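Local atomic coordinates of nitrilotriacetate monooxygenase (Burkholderia pseudomallei, PDB entry 3SDO), a protein that probably acts as an FMN-dependent monooxygenase of the NtaA/SnaA/DszA family, inserting oxygen into an organic substrate. Residues V14-A19 against A55-A60; V215-G220 against A235-G240; H266-P271 against L435-K440; P271-I276 against F394-P399. All blocks are in the same frame, centred on the assembly; numbering follows the deposited sequence.

Interaction 1. Residues V14-A19 against A55-A60; sequences VLIQGA and AFAFIA
The Phe58 ring meets Leu15 obliquely: Leu15 CD1 comes to 3.8 Å from Phe58 CD2. One ring face also lies beneath the backbone N of Ala60, which sits off-centre toward the rim. Phe237 and the strand 94-100 residues Val96 and Thr98 pack round the same ring, placing it inside the TIM barrel of this luciferase-like monooxygenase. Thr98 is predicted to bind FMN, so Phe58 probably lies beside the flavin site. Strands 11-15 and 56-59 are parallel neighbours, with helix 39-51 in the connection between them. Val14 is gripped through both backbone polar atoms, its N donating to Phe56 O at 2.9 Å and its O accepting Phe58 N at 2.8 Å. One step further, Ile16 N reaches Phe58 O at 3.0 Å.

Leu15 has CG anti to the backbone N (chi1 166°), and its CD1 branch touches both the Phe58 ring and Ala60 CB. On the face of the sheet that carries Val14 and Ala57, Ile16 takes over the packing: its CD1 rests 3.9 Å from Ala57 CB, while Ile59 CD1 turns back toward Ile16 CB. Helix 79-88 covers Ile59 through Pro79, Leu82 and Leu83.

Past the strand ends the backbones separate and a water spans them. It donates to Gln17 OE1 at 2.6 Å and to Ile16 O at 2.9 Å, and takes a weak bond from Ala60 N. The Gln17 chain bends at chi2 (78°), which places CD; the OE1 it carries lies 3.7 Å from Ala60 CB.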
loop_
_atom_site.group_PDB
_atom_site.type_symbol
_atom_site.label_atom_id
_atom_site.label_comp_id
_atom_site.label_asym_id
_atom_site.label_seq_id
_atom_site.Cartn_x
_atom_site.Cartn_y
_atom_site.Cartn_z
ATOM N N VAL A 14 9.673 9.982 -12.275
ATOM C CA VAL A 14 9.231 9.022 -13.293
ATOM C C VAL A 14 7.932 8.345 -12.873
ATOM O O VAL A 14 7.827 7.753 -11.780
ATOM C CB VAL A 14 10.352 7.993 -13.661
ATOM C CG1 VAL A 14 10.804 7.194 -12.446
ATOM C CG2 VAL A 14 9.914 7.093 -14.754
ATOM N N LEU A 15 6.932 8.512 -13.734
ATOM C CA LEU A 15 5.676 7.791 -13.644
ATOM C C LEU A 15 5.943 6.367 -14.081
ATOM O O LEU A 15 6.264 6.124 -15.251
ATOM C CB LEU A 15 4.615 8.410 -14.561
ATOM C CG LEU A 15 3.357 7.531 -14.812
ATOM C CD1 LEU A 15 2.601 7.350 -13.500
ATOM C CD2 LEU A 15 2.421 8.065 -15.927
ATOM N N ILE A 16 5.811 5.404 -13.177
ATOM C CA ILE A 16 5.968 4.016 -13.595
ATOM C C ILE A 16 4.584 3.408 -13.744
ATOM O O ILE A 16 4.017 2.871 -12.794
ATOM C CB ILE A 16 6.853 3.225 -12.635
ATOM C CG1 ILE A 16 8.144 3.998 -12.362
ATOM C CG2 ILE A 16 7.161 1.868 -13.216
ATOM C CD1 ILE A 16 9.096 3.277 -11.433
ATOM N N GLN A 17 4.026 3.544 -14.947
ATOM C CA GLN A 17 2.702 3.062 -15.263
ATOM C C GLN A 17 2.818 1.660 -15.870
ATOM O O GLN A 17 2.424 1.432 -17.002
ATOM C CB GLN A 17 2.037 4.016 -16.249
ATOM C CG GLN A 17 0.541 3.868 -16.404
ATOM C CD GLN A 17 -0.242 4.490 -15.259
ATOM O OE1 GLN A 17 0.218 4.503 -14.122
ATOM N NE2 GLN A 17 -1.459 4.960 -15.549
ATOM N N GLY A 18 3.350 0.727 -15.083
ATOM C CA GLY A 18 3.565 -0.629 -15.540
ATOM C C GLY A 18 4.314 -0.625 -16.847
ATOM O O GLY A 18 5.355 0.027 -16.975
ATOM N N ALA A 19 3.730 -1.274 -17.837
ATOM C CA ALA A 19 4.315 -1.381 -19.176
ATOM C C ALA A 19 4.626 -0.058 -19.837
ATOM O O ALA A 19 5.571 0.025 -20.626
ATOM C CB ALA A 19 3.410 -2.221 -20.098
ATOM N N ALA A 55 14.719 11.921 -9.153
ATOM C CA ALA A 55 14.404 12.253 -7.738
ATOM C C ALA A 55 13.316 11.374 -7.114
ATOM O O ALA A 55 13.344 11.107 -5.911
ATOM C CB ALA A 55 13.965 13.699 -7.641
ATOM N N PHE A 56 12.309 10.992 -7.895
ATOM C CA PHE A 56 11.210 10.184 -7.331
ATOM C C PHE A 56 10.574 9.278 -8.381
ATOM O O PHE A 56 10.628 9.572 -9.575
ATOM C CB PHE A 56 10.144 11.063 -6.619
ATOM C CG PHE A 56 9.467 12.038 -7.499
ATOM C CD1 PHE A 56 10.058 13.250 -7.775
ATOM C CD2 PHE A 56 8.234 11.744 -8.096
ATOM C CE1 PHE A 56 9.431 14.168 -8.619
ATOM C CE2 PHE A 56 7.622 12.645 -8.932
ATOM C CZ PHE A 56 8.219 13.854 -9.208
ATOM N N ALA A 57 10.042 8.152 -7.910
ATOM C CA ALA A 57 9.147 7.292 -8.677
ATOM C C ALA A 57 7.723 7.633 -8.243
ATOM O O ALA A 57 7.473 7.807 -7.044
ATOM C CB ALA A 57 9.464 5.788 -8.410
ATOM N N PHE A 58 6.816 7.740 -9.218
ATOM C CA PHE A 58 5.421 8.086 -9.003
ATOM C C PHE A 58 4.525 6.930 -9.488
ATOM O O PHE A 58 4.645 6.457 -10.626
ATOM C CB PHE A 58 5.080 9.406 -9.714
ATOM C CG PHE A 58 3.597 9.741 -9.741
ATOM C CD1 PHE A 58 2.821 9.629 -8.603
ATOM C CD2 PHE A 58 2.993 10.165 -10.910
ATOM C CE1 PHE A 58 1.450 9.924 -8.629
ATOM C CE2 PHE A 58 1.626 10.470 -10.954
ATOM C CZ PHE A 58 0.853 10.345 -9.820
ATOM N N ILE A 59 3.683 6.457 -8.577
ATOM C CA ILE A 59 2.714 5.400 -8.809
ATOM C C ILE A 59 1.348 6.051 -8.787
ATOM O O ILE A 59 0.848 6.433 -7.721
ATOM C CB ILE A 59 2.805 4.297 -7.740
ATOM C CG1 ILE A 59 4.213 3.694 -7.719
ATOM C CG2 ILE A 59 1.784 3.165 -8.010
ATOM C CD1 ILE A 59 4.653 3.089 -9.077
ATOM N N ALA A 60 0.799 6.239 -9.987
ATOM C CA ALA A 60 -0.554 6.717 -10.196
ATOM C C ALA A 60 -1.520 5.598 -9.820
ATOM O O ALA A 60 -1.110 4.465 -9.616
ATOM C CB ALA A 60 -0.769 7.137 -11.686
HETATM O O HOH W 1 1.525 4.158 -11.954
#

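Interaction 2. Residues V215-G220 against A235-G240; sequences VIFQAG and AVFSNG
Phe217 and Gln218 pair with Ala235 and Val236 as adjacent parallel strands in the buried wall of the barrel, the strands 215-218 and 235-238 running 26° apart. Ala235 straddles Phe217, its N donating to Ile216 O and its O accepting Gln218 N at 3.0 Å; the third bond runs from Phe237 N to Gln218 O, also 3.0 Å. That last oxygen additionally receives a CA-H contact from Val236.

Two CH-pi contacts reinforce the pairing, and they go in opposite senses across the strands. Ala235 CB sits over one face of the Phe217 ring, 3.8 Å from its centroid, whereas Ala219 CB, from the first segment, covers a face of the Phe237 ring at the same 3.8 Å from that centroid. Phe237 CG lies between its backbone N and carbonyl carbon (chi1 61°), and the ring reaches back over the neighbouring strand. Its edge thereby meets Phe217 CB, 4.2 Å from Phe237 CE2.

Beyond the last backbone bond a water donates to both Phe237 O (2.7 Å) and Ala219 O (3.0 Å), bridging the strands as they diverge. Gln218 points its amide elsewhere, with NE2 bonded to Ser232 OG, while the rings of Phe217 and Phe237 meet those of Phe56 and Phe58. With helix 223-232 connecting the two strands, this is a beta-alpha-beta unit of a TIM barrel, close to Ser221 and Ser222, which are predicted to bind FMN.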
loop_
_atom_site.group_PDB
_atom_site.type_symbol
_atom_site.label_atom_id
_atom_site.label_comp_id
_atom_site.label_asym_id
_atom_site.label_seq_id
_atom_site.Cartn_x
_atom_site.Cartn_y
_atom_site.Cartn_z
ATOM N N VAL A 215 5.753 14.467 1.317
ATOM C CA VAL A 215 5.573 15.565 0.359
ATOM C C VAL A 215 4.192 15.469 -0.343
ATOM O O VAL A 215 3.742 14.366 -0.758
ATOM C CB VAL A 215 6.707 15.562 -0.671
ATOM C CG1 VAL A 215 6.589 16.746 -1.650
ATOM C CG2 VAL A 215 8.068 15.604 0.057
ATOM N N ILE A 216 3.504 16.603 -0.445
ATOM C CA ILE A 216 2.189 16.622 -1.075
ATOM C C ILE A 216 2.311 17.004 -2.546
ATOM O O ILE A 216 2.822 18.090 -2.889
ATOM C CB ILE A 216 1.219 17.605 -0.375
ATOM C CG1 ILE A 216 1.087 17.281 1.107
ATOM C CG2 ILE A 216 -0.177 17.595 -1.048
ATOM C CD1 ILE A 216 0.750 15.833 1.441
ATOM N N PHE A 217 1.835 16.093 -3.394
ATOM C CA PHE A 217 1.698 16.289 -4.825
ATOM C C PHE A 217 0.223 16.493 -5.144
ATOM O O PHE A 217 -0.656 15.902 -4.498
ATOM C CB PHE A 217 2.214 15.058 -5.582
ATOM C CG PHE A 217 3.710 14.961 -5.631
ATOM C CD1 PHE A 217 4.433 14.663 -4.508
ATOM C CD2 PHE A 217 4.380 15.146 -6.822
ATOM C CE1 PHE A 217 5.793 14.571 -4.560
ATOM C CE2 PHE A 217 5.751 15.094 -6.887
ATOM C CZ PHE A 217 6.457 14.818 -5.758
ATOM N N GLN A 218 -0.052 17.339 -6.127
ATOM C CA GLN A 218 -1.421 17.498 -6.619
ATOM C C GLN A 218 -1.407 17.779 -8.110
ATOM O O GLN A 218 -0.394 18.174 -8.650
ATOM C CB GLN A 218 -2.133 18.632 -5.885
ATOM C CG GLN A 218 -2.374 18.382 -4.422
ATOM C CD GLN A 218 -3.029 19.537 -3.725
ATOM O OE1 GLN A 218 -3.686 20.377 -4.359
ATOM N NE2 GLN A 218 -2.808 19.625 -2.401
ATOM N N ALA A 219 -2.524 17.555 -8.779
ATOM C CA ALA A 219 -2.612 17.842 -10.221
ATOM C C ALA A 219 -3.878 18.574 -10.627
ATOM O O ALA A 219 -4.335 18.440 -11.753
ATOM C CB ALA A 219 -2.474 16.561 -11.014
ATOM N N GLY A 220 -4.425 19.399 -9.741
ATOM C CA GLY A 220 -5.626 20.164 -10.087
ATOM C C GLY A 220 -5.368 21.066 -11.296
ATOM O O GLY A 220 -4.297 21.648 -11.426
ATOM N N ALA A 235 4.300 20.113 -4.654
ATOM C CA ALA A 235 4.665 19.848 -6.037
ATOM C C ALA A 235 3.380 19.601 -6.817
ATOM O O ALA A 235 2.455 18.984 -6.308
ATOM C CB ALA A 235 5.582 18.635 -6.136
ATOM N N VAL A 236 3.322 20.127 -8.033
ATOM C CA VAL A 236 2.140 20.096 -8.834
ATOM C C VAL A 236 2.522 19.598 -10.196
ATOM O O VAL A 236 3.509 20.032 -10.763
ATOM C CB VAL A 236 1.506 21.504 -8.944
ATOM C CG1 VAL A 236 0.196 21.453 -9.738
ATOM C CG2 VAL A 236 1.281 22.098 -7.531
ATOM N N PHE A 237 1.750 18.669 -10.724
ATOM C CA PHE A 237 1.993 18.223 -12.062
ATOM C C PHE A 237 0.807 18.417 -12.997
ATOM O O PHE A 237 -0.257 18.902 -12.602
ATOM C CB PHE A 237 2.566 16.815 -12.065
ATOM C CG PHE A 237 1.699 15.790 -11.465
ATOM C CD1 PHE A 237 0.844 15.031 -12.261
ATOM C CD2 PHE A 237 1.767 15.530 -10.113
ATOM C CE1 PHE A 237 0.038 14.025 -11.693
ATOM C CE2 PHE A 237 0.980 14.558 -9.543
ATOM C CZ PHE A 237 0.099 13.806 -10.336
ATOM N N SER A 238 1.047 18.102 -14.266
ATOM C CA SER A 238 0.023 18.124 -15.299
ATOM C C SER A 238 0.294 17.045 -16.336
ATOM O O SER A 238 1.358 16.396 -16.324
ATOM C CB SER A 238 0.082 19.455 -16.033
ATOM O OG SER A 238 1.286 19.477 -16.782
ATOM N N ASN A 239 -0.647 16.881 -17.265
ATOM C CA ASN A 239 -0.398 16.083 -18.473
ATOM C C ASN A 239 -1.095 16.700 -19.697
ATOM O O ASN A 239 -2.178 17.287 -19.583
ATOM C CB ASN A 239 -0.840 14.639 -18.244
ATOM N N GLY A 240 -0.436 16.627 -20.855
ATOM C CA GLY A 240 -1.045 17.030 -22.125
ATOM C C GLY A 240 -0.895 18.487 -22.525
ATOM O O GLY A 240 -1.388 18.902 -23.595
HETATM O O HOH W 2 -2.553 19.682 -13.817
#

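Interaction 3. Residues H266-P271 against L435-K440; sequences HVKVFP and LGLPYK
Pro438 lies over the His266 imidazole, its CD above the middle of one face, 3.9 Å from the ring centroid and only 9° off the normal, in a CH-pi contact. The pair joins the entrance of TIM-barrel strand 268-277 to the loop following helix 431-435, a helix that ends in a Schellman motif at Gly436. A water lying in the plane of the imidazole, at its edge, draws three groups together: it is 2.9 Å from His266 ND1, accepts from Lys268 NZ at 2.6 Å and donates to Gly436 O at 2.8 Å. The Lys268 chain bends at chi2 (-63°) and is extended from there to the ammonium. NZ also approaches Leu435 O, but the angle is too poor for a bond.

Beside this cluster Leu437 CD2 rests 3.8 Å from His266 CB; farther along the strand Leu435 CD2 reaches Phe270 CZ at 4.2 Å.

Further out, the strand is held by its partners. Lys268 and Phe270 share backbone bonds with Val236 of the adjacent strand, Val267 O accepts from Lys254 NZ, and Val269 N donates to the carboxylate oxygen OD2 of Asp392.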
loop_
_atom_site.group_PDB
_atom_site.type_symbol
_atom_site.label_atom_id
_atom_site.label_comp_id
_atom_site.label_asym_id
_atom_site.label_seq_id
_atom_site.Cartn_x
_atom_site.Cartn_y
_atom_site.Cartn_z
ATOM N N HIS A 266 8.924 27.191 -3.171
ATOM C CA HIS A 266 8.833 25.831 -2.628
ATOM C C HIS A 266 7.577 25.105 -3.096
ATOM O O HIS A 266 7.174 24.107 -2.501
ATOM C CB HIS A 266 8.879 25.858 -1.109
ATOM C CG HIS A 266 10.081 26.556 -0.570
ATOM N ND1 HIS A 266 11.343 26.340 -1.078
ATOM C CD2 HIS A 266 10.219 27.462 0.427
ATOM C CE1 HIS A 266 12.205 27.102 -0.430
ATOM N NE2 HIS A 266 11.550 27.799 0.482
ATOM N N VAL A 267 6.958 25.602 -4.156
ATOM C CA VAL A 267 5.878 24.862 -4.809
ATOM C C VAL A 267 6.372 24.527 -6.180
ATOM O O VAL A 267 6.377 25.385 -7.071
ATOM C CB VAL A 267 4.599 25.672 -4.922
ATOM C CG1 VAL A 267 3.477 24.792 -5.581
ATOM C CG2 VAL A 267 4.207 26.249 -3.540
ATOM N N LYS A 268 6.809 23.284 -6.346
ATOM C CA LYS A 268 7.454 22.858 -7.574
ATOM C C LYS A 268 6.419 22.514 -8.655
ATOM O O LYS A 268 5.420 21.830 -8.382
ATOM C CB LYS A 268 8.334 21.631 -7.303
ATOM C CG LYS A 268 9.334 21.790 -6.156
ATOM C CD LYS A 268 10.366 22.888 -6.415
ATOM C CE LYS A 268 11.443 22.811 -5.360
ATOM N NZ LYS A 268 12.506 23.820 -5.471
ATOM N N VAL A 269 6.659 22.944 -9.881
ATOM C CA VAL A 269 5.754 22.630 -10.993
ATOM C C VAL A 269 6.451 21.702 -11.983
ATOM O O VAL A 269 7.494 22.058 -12.545
ATOM C CB VAL A 269 5.264 23.897 -11.688
ATOM C CG1 VAL A 269 4.458 23.561 -12.933
ATOM C CG2 VAL A 269 4.432 24.775 -10.717
ATOM N N PHE A 270 5.853 20.527 -12.195
ATOM C CA PHE A 270 6.427 19.436 -12.988
ATOM C C PHE A 270 5.469 18.977 -14.100
ATOM O O PHE A 270 4.657 18.071 -13.902
ATOM C CB PHE A 270 6.737 18.252 -12.057
ATOM C CG PHE A 270 7.779 18.556 -10.988
ATOM C CD1 PHE A 270 8.808 19.483 -11.200
ATOM C CD2 PHE A 270 7.747 17.900 -9.786
ATOM C CE1 PHE A 270 9.772 19.720 -10.206
ATOM C CE2 PHE A 270 8.708 18.107 -8.820
ATOM C CZ PHE A 270 9.705 19.006 -9.005
ATOM N N PRO A 271 5.535 19.604 -15.277
ATOM C CA PRO A 271 4.652 19.103 -16.323
ATOM C C PRO A 271 5.087 17.731 -16.788
ATOM O O PRO A 271 6.268 17.410 -16.717
ATOM C CB PRO A 271 4.792 20.117 -17.455
ATOM C CG PRO A 271 5.848 21.016 -17.087
ATOM C CD PRO A 271 6.353 20.732 -15.720
ATOM N N LEU A 435 14.397 17.526 -3.715
ATOM C CA LEU A 435 13.619 18.563 -4.383
ATOM C C LEU A 435 13.998 19.965 -3.922
ATOM O O LEU A 435 13.469 20.937 -4.447
ATOM C CB LEU A 435 12.104 18.336 -4.192
ATOM C CG LEU A 435 11.539 17.001 -4.714
ATOM C CD1 LEU A 435 10.024 16.900 -4.472
ATOM C CD2 LEU A 435 11.898 16.786 -6.211
ATOM N N GLY A 436 14.897 20.067 -2.953
ATOM C CA GLY A 436 15.338 21.345 -2.447
ATOM C C GLY A 436 14.275 21.997 -1.590
ATOM O O GLY A 436 14.243 23.224 -1.468
ATOM N N LEU A 437 13.383 21.180 -1.022
ATOM C CA LEU A 437 12.373 21.680 -0.086
ATOM C C LEU A 437 12.926 21.637 1.347
ATOM O O LEU A 437 13.666 20.723 1.697
ATOM C CB LEU A 437 11.103 20.838 -0.163
ATOM C CG LEU A 437 10.354 20.846 -1.492
ATOM C CD1 LEU A 437 9.314 19.733 -1.513
ATOM C CD2 LEU A 437 9.700 22.203 -1.762
ATOM N N PRO A 438 12.550 22.611 2.185
ATOM C CA PRO A 438 12.979 22.591 3.579
ATOM C C PRO A 438 12.279 21.501 4.390
ATOM O O PRO A 438 11.116 21.180 4.138
ATOM C CB PRO A 438 12.583 23.972 4.106
ATOM C CG PRO A 438 11.669 24.552 3.127
ATOM C CD PRO A 438 11.802 23.833 1.836
ATOM N N TYR A 439 13.013 20.938 5.342
ATOM C CA TYR A 439 12.472 20.018 6.337
ATOM C C TYR A 439 11.143 20.561 6.867
ATOM O O TYR A 439 11.021 21.740 7.162
ATOM C CB TYR A 439 13.500 19.808 7.471
ATOM C CG TYR A 439 12.971 18.948 8.583
ATOM C CD1 TYR A 439 12.346 19.521 9.702
ATOM C CD2 TYR A 439 13.020 17.559 8.501
ATOM C CE1 TYR A 439 11.825 18.728 10.709
ATOM C CE2 TYR A 439 12.519 16.767 9.502
ATOM C CZ TYR A 439 11.918 17.348 10.594
ATOM O OH TYR A 439 11.411 16.544 11.566
ATOM N N LYS A 440 10.138 19.702 6.961
ATOM C CA LYS A 440 8.816 20.126 7.406
ATOM C C LYS A 440 8.726 20.120 8.935
ATOM O O LYS A 440 8.518 19.069 9.536
ATOM C CB LYS A 440 7.755 19.212 6.803
ATOM C CG LYS A 440 6.323 19.588 7.154
ATOM C CD LYS A 440 5.715 20.524 6.144
ATOM C CE LYS A 440 4.292 20.936 6.543
ATOM N NZ LYS A 440 3.434 21.050 5.332
HETATM O O HOH W 3 12.864 24.968 -3.159
#

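Interaction 4. Residues P271-I276 against F394-P399; sequences PGIGPI and FMLGLP
Ile273 O receives a nearly straight bond from Gly397 N, 2.9 Å long with 176° at the hydrogen, together with a longer CA-H contact from Leu396. Met395 O is held similarly, accepting Ile273 N at 3.1 Å while Gly272 CA approaches to 3.2 Å. At the start of the pairing Met395 N donates to Pro271 O at 3.0 Å, well above the carbonyl plane. The two strands are thus joined in parallel, Gly272 beside Met395 and Ile273 beside Leu396.

Ile273 carries much of the apolar contact. Its CG1 stands between the backbone N and carbonyl carbon (chi1 57°), and CD1 comes obliquely against the Phe394 ring, 3.6 Å from CD1 of that residue. Past the last backbone bond the chains stay close: Pro275 and Leu398 cross at about a right angle, with Leu398 CD2 4.1 Å from Pro275 CD, and Ile276 CD1 touches Pro399 CG.

In the TIM barrel, strand 268-277 also pairs in parallel with strands 235-238 and 372-373, and strand 393-396 also with strand 11-15. Helix 375-387 packs on Ile273 and Phe394 through Met382, and helix 401-418 on Pro275 and Leu396 through Phe408.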
loop_
_atom_site.group_PDB
_atom_site.type_symbol
_atom_site.label_atom_id
_atom_site.label_comp_id
_atom_site.label_asym_id
_atom_site.label_seq_id
_atom_site.Cartn_x
_atom_site.Cartn_y
_atom_site.Cartn_z
ATOM N N PRO A 271 5.535 19.604 -15.277
ATOM C CA PRO A 271 4.652 19.103 -16.323
ATOM C C PRO A 271 5.087 17.731 -16.788
ATOM O O PRO A 271 6.268 17.410 -16.717
ATOM C CB PRO A 271 4.792 20.117 -17.455
ATOM C CG PRO A 271 5.848 21.016 -17.087
ATOM C CD PRO A 271 6.353 20.732 -15.720
ATOM N N GLY A 272 4.116 16.943 -17.223
ATOM C CA GLY A 272 4.328 15.627 -17.778
ATOM C C GLY A 272 4.746 15.674 -19.220
ATOM O O GLY A 272 4.182 16.442 -20.005
ATOM N N ILE A 273 5.768 14.891 -19.559
ATOM C CA ILE A 273 6.264 14.811 -20.910
ATOM C C ILE A 273 6.657 13.377 -21.160
ATOM O O ILE A 273 6.935 12.627 -20.199
ATOM C CB ILE A 273 7.490 15.728 -21.172
ATOM C CG1 ILE A 273 8.648 15.411 -20.216
ATOM C CG2 ILE A 273 7.092 17.176 -21.014
ATOM C CD1 ILE A 273 9.979 16.122 -20.586
ATOM N N GLY A 274 6.648 13.011 -22.440
ATOM C CA GLY A 274 6.969 11.667 -22.907
ATOM C C GLY A 274 7.921 11.684 -24.087
ATOM O O GLY A 274 7.528 11.380 -25.209
ATOM N N PRO A 275 9.184 12.031 -23.843
ATOM C CA PRO A 275 10.148 12.175 -24.934
ATOM C C PRO A 275 10.550 10.863 -25.608
ATOM O O PRO A 275 10.656 9.838 -24.951
ATOM C CB PRO A 275 11.363 12.788 -24.232
ATOM C CG PRO A 275 11.209 12.345 -22.800
ATOM C CD PRO A 275 9.770 12.431 -22.550
ATOM N N ILE A 276 10.821 10.933 -26.906
ATOM C CA ILE A 276 11.305 9.808 -27.680
ATOM C C ILE A 276 12.556 10.247 -28.422
ATOM O O ILE A 276 12.509 11.188 -29.229
ATOM C CB ILE A 276 10.241 9.355 -28.704
ATOM C CG1 ILE A 276 8.923 9.016 -27.995
ATOM C CG2 ILE A 276 10.755 8.169 -29.544
ATOM C CD1 ILE A 276 7.802 8.543 -28.961
ATOM N N PHE A 394 10.374 17.915 -14.522
ATOM C CA PHE A 394 9.430 17.187 -15.353
ATOM C C PHE A 394 9.007 15.856 -14.748
ATOM O O PHE A 394 9.800 15.177 -14.116
ATOM C CB PHE A 394 10.024 16.917 -16.726
ATOM C CG PHE A 394 10.366 18.153 -17.478
ATOM C CD1 PHE A 394 9.402 18.815 -18.201
ATOM C CD2 PHE A 394 11.659 18.662 -17.453
ATOM C CE1 PHE A 394 9.714 19.998 -18.898
ATOM C CE2 PHE A 394 11.970 19.829 -18.129
ATOM C CZ PHE A 394 10.984 20.486 -18.870
ATOM N N MET A 395 7.754 15.498 -14.971
ATOM C CA MET A 395 7.252 14.154 -14.687
ATOM C C MET A 395 7.360 13.328 -15.968
ATOM O O MET A 395 6.626 13.576 -16.927
ATOM C CB MET A 395 5.796 14.246 -14.227
ATOM C CG MET A 395 5.185 12.949 -13.728
ATOM S SD MET A 395 5.641 12.538 -12.021
ATOM C CE MET A 395 4.758 13.805 -11.048
ATOM N N LEU A 396 8.248 12.343 -15.983
ATOM C CA LEU A 396 8.453 11.509 -17.167
ATOM C C LEU A 396 7.368 10.454 -17.238
ATOM O O LEU A 396 7.250 9.625 -16.339
ATOM C CB LEU A 396 9.825 10.854 -17.131
ATOM C CG LEU A 396 10.976 11.845 -17.044
ATOM C CD1 LEU A 396 12.218 11.155 -16.477
ATOM C CD2 LEU A 396 11.245 12.454 -18.432
ATOM N N GLY A 397 6.567 10.525 -18.302
ATOM C CA GLY A 397 5.524 9.549 -18.588
ATOM C C GLY A 397 5.850 8.902 -19.908
ATOM O O GLY A 397 5.303 9.291 -20.939
ATOM N N LEU A 398 6.757 7.925 -19.889
ATOM C CA LEU A 398 7.300 7.398 -21.136
ATOM C C LEU A 398 6.310 6.426 -21.776
ATOM O O LEU A 398 5.706 5.607 -21.088
ATOM C CB LEU A 398 8.665 6.751 -20.925
ATOM C CG LEU A 398 9.701 7.809 -20.521
ATOM C CD1 LEU A 398 10.710 7.259 -19.540
ATOM C CD2 LEU A 398 10.351 8.435 -21.779
ATOM N N PRO A 399 6.129 6.525 -23.106
ATOM C CA PRO A 399 5.150 5.678 -23.768
ATOM C C PRO A 399 5.343 4.173 -23.452
ATOM O O PRO A 399 4.373 3.456 -23.215
ATOM C CB PRO A 399 5.382 5.985 -25.265
ATOM C CG PRO A 399 5.886 7.332 -25.293
ATOM C CD PRO A 399 6.757 7.465 -24.049
#

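How the interactions relate
From the N terminus, interaction 1 closes the first loop, bringing strand 56-59 beside strand 11-15 after a single intervening helix. Interaction 2 follows in series and closes the short loop that contains helix 223-232. Interaction 3 then spans 163 residues, tying the entrance of strand 268-277 to the C-terminal loop; interaction 4 is nested inside it and shares Pro271, and no two loops cross. Strands 94-100 and 124-129 carry the barrel from interaction 1 to interaction 2; Ser238 O probably bonds Gly272 N, linking interactions 2 and 4, and Leu15 N probably bonds Leu396 O, joining interaction 4 back to interaction 1. Inside, Met395 SD packs on Phe56 and Phe58, connecting interactions 1 and 4.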